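Side-chain contacts in MaoC family protein (Mycobacterium tuberculosis H37Rv, PDB 3KHP), which probably catalyses the reversible dehydration of 3-hydroxyacyl thioesters, as a member of the MaoC-like hydratase 2 group: residues A[209-214]-A[220-225]; A[233-238]-A[259-264]. All blocks are in the same frame, centred on the assembly; numbering follows the deposited sequence.

From the N terminus, contact 1 is met first: 209-214 and 220-225 flank the short helix 215-220, and their meeting closes a small surface loop. The chain then enters helix 231-245, crosses to strand 254-261, and contact 2 closes the larger loop by setting 233-238 against 259-264 in the interior. The two closures follow in series and neither nest nor cross. Their centres lie about 18 Å apart, yet Phe-224 CE1 reaches to 3.9 Å from Pro-264 CG, joining the loop after helix 215-220 to the loop that leaves strand 254-261.

Contact 1: A[209-214]-A[220-225]; sequences NPLHSD and QLAGFP
Leu-211 and Ala-222 bring their CA atoms to 7.1 Å of each other where the chain leads into, and then leaves, the short helix 215-220. Segment 209-214 belongs to the Asp-x-Asn-Pro-x-His sequence of hydratase 2 proteins, of which Asp-207, Asn-209, Pro-210 and His-212 are the members here. It is shaped by an Asx turn: Asn-209 OD1 accepts from Leu-211 N at 2.8 Å, with an N-H...O angle of 157° and the donor lying in the carbonyl plane. Pro-210 O then takes the backbone N of both Ser-213 and Asp-214, so the turn is wound tightly before the helix begins. Asp-214 sits at the N-cap, its OD1 receiving Trp-216 N while OD2 accepts from His-67 N of the second subunit; the dimer partner thus secures the same corner.

No hydrogen bond crosses between the segments, and the closure is wholly apolar. Leu-211 supplies it through one methyl group. Its CB bond does not itself point at the other segment, but a chi1 of 172° turns CG away from the backbone N and carries CD1 there. CG also rests over one face of the His-212 ring, towards the rim. That imidazole stacks in turn with His-230 and is held through ND1 to Ile-228 O. On the far side of the loop Ala-222 and Phe-224 flank the positive-phi Gly-223, and both direct their CB towards Leu-211. The phenyl ring meets the leucine obliquely, with CE2 3.8 Å from Leu-211 CD1, and that same methyl lies 3.6 Å from Ala-222 CB.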
ATOM      1  N   ASN A 209       8.237   7.174  -8.121  1.00 15.68           N
ATOM      2  CA  ASN A 209       9.059   7.191  -9.321  1.00 16.30           C
ATOM      3  C   ASN A 209       8.589   6.119 -10.300  1.00 15.82           C
ATOM      4  O   ASN A 209       8.486   4.981  -9.948  1.00 16.09           O
ATOM      5  CB  ASN A 209      10.536   6.995  -8.986  1.00 17.05           C
ATOM      6  CG  ASN A 209      11.452   7.161 -10.236  1.00 19.18           C
ATOM      7  OD1 ASN A 209      11.282   6.456 -11.238  1.00 19.68           O
ATOM      8  ND2 ASN A 209      12.362   8.150 -10.197  1.00 18.88           N
ATOM      9  N   PRO A 210       8.309   6.488 -11.547  1.00 16.08           N
ATOM     10  CA  PRO A 210       7.651   5.524 -12.429  1.00 15.95           C
ATOM     11  C   PRO A 210       8.547   4.417 -12.947  1.00 15.17           C
ATOM     12  O   PRO A 210       8.077   3.482 -13.583  1.00 15.15           O
ATOM     13  CB  PRO A 210       7.148   6.378 -13.578  1.00 16.19           C
ATOM     14  CG  PRO A 210       7.981   7.593 -13.537  1.00 16.40           C
ATOM     15  CD  PRO A 210       8.259   7.846 -12.097  1.00 15.78           C
ATOM     16  N   LEU A 211       9.818   4.504 -12.675  1.00 14.73           N
ATOM     17  CA  LEU A 211      10.711   3.370 -12.900  1.00 15.24           C
ATOM     18  C   LEU A 211      10.129   2.061 -12.267  1.00 14.65           C
ATOM     19  O   LEU A 211      10.351   0.969 -12.756  1.00 14.32           O
ATOM     20  CB  LEU A 211      12.042   3.733 -12.271  1.00 15.51           C
ATOM     21  CG  LEU A 211      13.168   2.722 -12.146  1.00 18.26           C
ATOM     22  CD1 LEU A 211      13.521   2.182 -13.510  1.00 15.63           C
ATOM     23  CD2 LEU A 211      14.340   3.454 -11.462  1.00 19.61           C
ATOM     24  N   HIS A 212       9.382   2.190 -11.183  1.00 13.89           N
ATOM     25  CA  HIS A 212       8.890   1.025 -10.480  1.00 14.04           C
ATOM     26  C   HIS A 212       7.454   0.655 -10.815  1.00 14.48           C
ATOM     27  O   HIS A 212       7.002  -0.392 -10.378  1.00 14.57           O
ATOM     28  CB  HIS A 212       9.033   1.224  -8.953  1.00 13.58           C
ATOM     29  CG  HIS A 212      10.354   1.768  -8.545  1.00 10.29           C
ATOM     30  ND1 HIS A 212      11.519   1.050  -8.669  1.00 12.34           N
ATOM     31  CD2 HIS A 212      10.707   2.972  -8.045  1.00 10.50           C
ATOM     32  CE1 HIS A 212      12.538   1.779  -8.241  1.00 12.13           C
ATOM     33  NE2 HIS A 212      12.077   2.962  -7.867  1.00  9.11           N
ATOM     34  N   SER A 213       6.736   1.501 -11.571  1.00 15.20           N
ATOM     35  CA  SER A 213       5.293   1.326 -11.785  1.00 14.87           C
ATOM     36  C   SER A 213       4.751   1.415 -13.226  1.00 15.59           C
ATOM     37  O   SER A 213       3.619   0.952 -13.488  1.00 15.39           O
ATOM     38  CB  SER A 213       4.545   2.320 -10.923  1.00 15.21           C
ATOM     39  OG  SER A 213       4.867   3.640 -11.291  1.00 15.02           O
ATOM     40  N   ASP A 214       5.541   1.965 -14.151  1.00 16.00           N
ATOM     41  CA  ASP A 214       5.110   2.197 -15.526  1.00 16.27           C
ATOM     42  C   ASP A 214       6.026   1.477 -16.476  1.00 16.70           C
ATOM     43  O   ASP A 214       7.176   1.812 -16.584  1.00 15.77           O
ATOM     44  CB  ASP A 214       5.172   3.677 -15.822  1.00 16.65           C
ATOM     45  CG  ASP A 214       4.660   4.013 -17.199  1.00 17.67           C
ATOM     46  OD1 ASP A 214       4.051   3.146 -17.901  1.00 21.77           O
ATOM     47  OD2 ASP A 214       4.876   5.157 -17.581  1.00 14.78           O
ATOM     48  N   GLN A 220      11.476   2.705 -21.793  1.00 17.08           N
ATOM     49  CA  GLN A 220      11.787   3.754 -22.743  1.00 18.36           C
ATOM     50  C   GLN A 220      12.839   4.733 -22.209  1.00 19.13           C
ATOM     51  O   GLN A 220      13.654   5.255 -22.985  1.00 20.48           O
ATOM     52  CB  GLN A 220      10.518   4.525 -23.139  1.00 18.11           C
ATOM     53  CG  GLN A 220       9.520   3.700 -23.907  1.00 18.53           C
ATOM     54  CD  GLN A 220       9.699   3.877 -25.394  1.00 19.15           C
ATOM     55  OE1 GLN A 220       9.296   4.894 -25.958  1.00 14.20           O
ATOM     56  NE2 GLN A 220      10.343   2.908 -26.030  1.00 16.46           N
ATOM     57  N   LEU A 221      12.823   4.990 -20.917  1.00 19.61           N
ATOM     58  CA  LEU A 221      13.848   5.827 -20.293  1.00 21.59           C
ATOM     59  C   LEU A 221      14.913   5.076 -19.544  1.00 23.54           C
ATOM     60  O   LEU A 221      16.045   5.532 -19.526  1.00 25.07           O
ATOM     61  CB  LEU A 221      13.212   6.904 -19.391  1.00 21.23           C
ATOM     62  CG  LEU A 221      12.593   7.913 -20.377  1.00 20.99           C
ATOM     63  CD1 LEU A 221      11.262   8.349 -20.000  1.00 21.18           C
ATOM     64  CD2 LEU A 221      13.539   9.076 -20.581  1.00 19.57           C
ATOM     65  N   ALA A 222      14.595   3.915 -18.968  1.00 24.85           N
ATOM     66  CA  ALA A 222      15.550   3.230 -18.069  1.00 25.69           C
ATOM     67  C   ALA A 222      16.088   1.930 -18.642  1.00 26.66           C
ATOM     68  O   ALA A 222      17.087   1.433 -18.171  1.00 28.62           O
ATOM     69  CB  ALA A 222      14.914   3.000 -16.685  1.00 24.85           C
ATOM     70  N   GLY A 223      15.447   1.368 -19.651  1.00 27.74           N
ATOM     71  CA  GLY A 223      16.052   0.262 -20.404  1.00 28.17           C
ATOM     72  C   GLY A 223      15.762  -1.160 -19.931  1.00 28.82           C
ATOM     73  O   GLY A 223      16.415  -2.105 -20.420  1.00 28.66           O
ATOM     74  N   PHE A 224      14.772  -1.316 -19.027  1.00 28.03           N
ATOM     75  CA  PHE A 224      14.453  -2.583 -18.401  1.00 27.42           C
ATOM     76  C   PHE A 224      13.242  -3.231 -19.078  1.00 27.90           C
ATOM     77  O   PHE A 224      12.317  -2.542 -19.523  1.00 29.22           O
ATOM     78  CB  PHE A 224      14.082  -2.388 -16.918  1.00 27.36           C
ATOM     79  CG  PHE A 224      15.211  -1.933 -16.037  1.00 24.98           C
ATOM     80  CD1 PHE A 224      16.213  -2.801 -15.670  1.00 26.69           C
ATOM     81  CD2 PHE A 224      15.246  -0.654 -15.552  1.00 22.36           C
ATOM     82  CE1 PHE A 224      17.246  -2.382 -14.840  1.00 25.71           C
ATOM     83  CE2 PHE A 224      16.247  -0.224 -14.743  1.00 24.77           C
ATOM     84  CZ  PHE A 224      17.258  -1.075 -14.369  1.00 25.15           C
ATOM     85  N   PRO A 225      13.196  -4.563 -19.085  1.00 26.80           N
ATOM     86  CA  PRO A 225      12.086  -5.257 -19.718  1.00 26.71           C
ATOM     87  C   PRO A 225      10.761  -4.927 -19.065  1.00 26.34           C
ATOM     88  O   PRO A 225       9.691  -4.936 -19.729  1.00 25.57           O
ATOM     89  CB  PRO A 225      12.414  -6.751 -19.479  1.00 27.60           C
ATOM     90  CG  PRO A 225      13.892  -6.787 -19.208  1.00 27.34           C
ATOM     91  CD  PRO A 225      14.234  -5.473 -18.573  1.00 27.03           C
TER

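Contact 2: A[233-238]-A[259-264]; sequences CTYGVA and ARFTKP
The Tyr-235 and Phe-261 rings come together without stacking. The outer edge of the phenyl ring meets the tyrosine's methylene, near the phenyl plane: Phe-261 CE1 and CZ both lie 4.2 Å from Tyr-235 CB. Relative to the Tyr-235 ring, CZ is oblique. The phenol in turn offers its own edge to the strand, where Ala-259 N lies near the ring plane, 4.2 Å from Tyr-235 CE1. Ala-259 CB is 4.4 Å from Tyr-235 CE1, a loose van der Waals approach. Gln-104 and Ile-106 of the neighbouring strand 103-108, with Thr-76 from a loop, also pack on the tyrosine.

The extended chi1 of -177° sends the phenol off the helix toward the strand, where OH donates to Ile-257 O, so this buried hydroxyl is satisfied on the same strand that its ring edge touches. The CB bond of Phe-261 does not point at the helix, but the far end of the ring comes nearer to it, and Leu-301 and Gln-104 pack against it from the strands on either side. A long helix packed through its side chains against a curved antiparallel sheet is the hallmark of the hot-dog fold, to which MaoC-like domains belong.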
ATOM      1  N   CYS A 233      12.545  -1.416  -1.106  1.00 14.86           N
ATOM      2  CA  CYS A 233      11.572  -2.453  -0.838  1.00 14.63           C
ATOM      3  C   CYS A 233      12.321  -3.765  -0.577  1.00 15.41           C
ATOM      4  O   CYS A 233      12.084  -4.418   0.434  1.00 16.24           O
ATOM      5  CB  CYS A 233      10.586  -2.597  -1.969  1.00 13.96           C
ATOM      6  SG  CYS A 233       9.376  -3.884  -1.672  1.00 13.05           S
ATOM      7  N   THR A 234      13.246  -4.109  -1.471  1.00 14.79           N
ATOM      8  CA  THR A 234      14.178  -5.200  -1.271  1.00 14.73           C
ATOM      9  C   THR A 234      14.851  -5.160   0.102  1.00 15.31           C
ATOM     10  O   THR A 234      14.960  -6.174   0.796  1.00 16.43           O
ATOM     11  CB  THR A 234      15.263  -5.184  -2.368  1.00 14.26           C
ATOM     12  OG1 THR A 234      14.635  -5.304  -3.649  1.00 13.84           O
ATOM     13  CG2 THR A 234      16.207  -6.290  -2.235  1.00 11.84           C
ATOM     14  N   TYR A 235      15.313  -3.991   0.483  1.00 15.57           N
ATOM     15  CA  TYR A 235      15.946  -3.776   1.771  1.00 15.93           C
ATOM     16  C   TYR A 235      14.979  -4.056   2.940  1.00 16.30           C
ATOM     17  O   TYR A 235      15.338  -4.721   3.896  1.00 16.25           O
ATOM     18  CB  TYR A 235      16.417  -2.352   1.813  1.00 15.49           C
ATOM     19  CG  TYR A 235      17.167  -1.867   3.014  1.00 15.36           C
ATOM     20  CD1 TYR A 235      18.519  -2.184   3.198  1.00 15.42           C
ATOM     21  CD2 TYR A 235      16.577  -0.974   3.895  1.00 13.93           C
ATOM     22  CE1 TYR A 235      19.239  -1.667   4.274  1.00 13.18           C
ATOM     23  CE2 TYR A 235      17.287  -0.459   4.965  1.00 14.59           C
ATOM     24  CZ  TYR A 235      18.623  -0.800   5.138  1.00 14.53           C
ATOM     25  OH  TYR A 235      19.344  -0.218   6.182  1.00 15.82           O
ATOM     26  N   GLY A 236      13.750  -3.593   2.820  1.00 16.80           N
ATOM     27  CA  GLY A 236      12.706  -3.935   3.794  1.00 17.15           C
ATOM     28  C   GLY A 236      12.381  -5.427   3.851  1.00 16.79           C
ATOM     29  O   GLY A 236      12.069  -5.949   4.916  1.00 16.91           O
ATOM     30  N   VAL A 237      12.456  -6.113   2.713  1.00 16.71           N
ATOM     31  CA  VAL A 237      12.176  -7.547   2.678  1.00 16.42           C
ATOM     32  C   VAL A 237      13.292  -8.288   3.408  1.00 16.83           C
ATOM     33  O   VAL A 237      13.017  -9.078   4.306  1.00 15.87           O
ATOM     34  CB  VAL A 237      12.012  -8.114   1.263  1.00 16.75           C
ATOM     35  CG1 VAL A 237      11.858  -9.605   1.345  1.00 14.85           C
ATOM     36  CG2 VAL A 237      10.779  -7.478   0.524  1.00 14.10           C
ATOM     37  N   ALA A 238      14.544  -7.988   3.059  1.00 16.72           N
ATOM     38  CA  ALA A 238      15.675  -8.547   3.794  1.00 16.80           C
ATOM     39  C   ALA A 238      15.515  -8.205   5.278  1.00 16.61           C
ATOM     40  O   ALA A 238      15.819  -9.024   6.131  1.00 16.01           O
ATOM     41  CB  ALA A 238      17.009  -8.042   3.271  1.00 16.21           C
ATOM     42  N   ALA A 259      23.378  -2.357   3.952  1.00 17.60           N
ATOM     43  CA  ALA A 259      23.651  -3.184   2.799  1.00 17.93           C
ATOM     44  C   ALA A 259      23.951  -2.349   1.551  1.00 18.06           C
ATOM     45  O   ALA A 259      23.560  -1.191   1.469  1.00 17.72           O
ATOM     46  CB  ALA A 259      22.498  -4.136   2.542  1.00 16.67           C
ATOM     47  N   ARG A 260      24.623  -2.987   0.607  1.00 18.35           N
ATOM     48  CA  ARG A 260      24.947  -2.422  -0.694  1.00 20.06           C
ATOM     49  C   ARG A 260      24.041  -2.982  -1.798  1.00 20.18           C
ATOM     50  O   ARG A 260      23.888  -4.178  -1.902  1.00 19.79           O
ATOM     51  CB  ARG A 260      26.403  -2.727  -1.035  1.00 20.22           C
ATOM     52  CG  ARG A 260      26.907  -2.043  -2.319  1.00 23.91           C
ATOM     53  CD  ARG A 260      28.449  -1.921  -2.324  1.00 25.34           C
ATOM     54  NE  ARG A 260      29.111  -3.213  -2.220  1.00 27.06           N
ATOM     55  CZ  ARG A 260      29.399  -4.027  -3.239  1.00 28.61           C
ATOM     56  NH1 ARG A 260      29.074  -3.715  -4.482  1.00 30.35           N
ATOM     57  NH2 ARG A 260      30.030  -5.171  -3.009  1.00 28.36           N
ATOM     58  N   PHE A 261      23.454  -2.108  -2.616  1.00 20.78           N
ATOM     59  CA  PHE A 261      22.580  -2.513  -3.703  1.00 21.64           C
ATOM     60  C   PHE A 261      23.363  -2.846  -4.953  1.00 22.37           C
ATOM     61  O   PHE A 261      23.921  -1.945  -5.574  1.00 22.51           O
ATOM     62  CB  PHE A 261      21.580  -1.398  -4.012  1.00 21.74           C
ATOM     63  CG  PHE A 261      20.735  -1.036  -2.841  1.00 20.63           C
ATOM     64  CD1 PHE A 261      19.567  -1.725  -2.583  1.00 19.72           C
ATOM     65  CD2 PHE A 261      21.130  -0.050  -1.976  1.00 20.03           C
ATOM     66  CE1 PHE A 261      18.802  -1.412  -1.508  1.00 20.95           C
ATOM     67  CE2 PHE A 261      20.361   0.282  -0.888  1.00 20.09           C
ATOM     68  CZ  PHE A 261      19.199  -0.405  -0.643  1.00 20.69           C
ATOM     69  N   THR A 262      23.383  -4.127  -5.344  1.00 22.71           N
ATOM     70  CA  THR A 262      24.287  -4.569  -6.399  1.00 23.01           C
ATOM     71  C   THR A 262      23.606  -4.748  -7.738  1.00 24.02           C
ATOM     72  O   THR A 262      24.169  -4.417  -8.779  1.00 24.07           O
ATOM     73  CB  THR A 262      24.997  -5.897  -6.033  1.00 23.94           C
ATOM     74  OG1 THR A 262      24.072  -6.826  -5.425  1.00 23.06           O
ATOM     75  CG2 THR A 262      26.209  -5.635  -5.096  1.00 22.44           C
ATOM     76  N   LYS A 263      22.410  -5.326  -7.716  1.00 24.51           N
ATOM     77  CA  LYS A 263      21.635  -5.559  -8.922  1.00 24.15           C
ATOM     78  C   LYS A 263      20.137  -5.375  -8.696  1.00 23.32           C
ATOM     79  O   LYS A 263      19.642  -5.449  -7.576  1.00 22.46           O
ATOM     80  CB  LYS A 263      21.912  -6.943  -9.450  1.00 24.92           C
ATOM     81  CG  LYS A 263      23.323  -7.101  -9.957  1.00 27.45           C
ATOM     82  CD  LYS A 263      23.472  -8.408 -10.674  1.00 32.23           C
ATOM     83  CE  LYS A 263      24.862  -8.554 -11.312  1.00 34.67           C
ATOM     84  NZ  LYS A 263      24.972  -9.961 -11.873  1.00 37.56           N
ATOM     85  N   PRO A 264      19.411  -5.067  -9.766  1.00 22.65           N
ATOM     86  CA  PRO A 264      17.992  -4.815  -9.606  1.00 21.71           C
ATOM     87  C   PRO A 264      17.178  -6.078  -9.360  1.00 20.37           C
ATOM     88  O   PRO A 264      17.613  -7.178  -9.692  1.00 19.33           O
ATOM     89  CB  PRO A 264      17.588  -4.155 -10.932  1.00 21.90           C
ATOM     90  CG  PRO A 264      18.788  -4.148 -11.782  1.00 23.27           C
ATOM     91  CD  PRO A 264      19.858  -4.930 -11.163  1.00 23.06           C
TER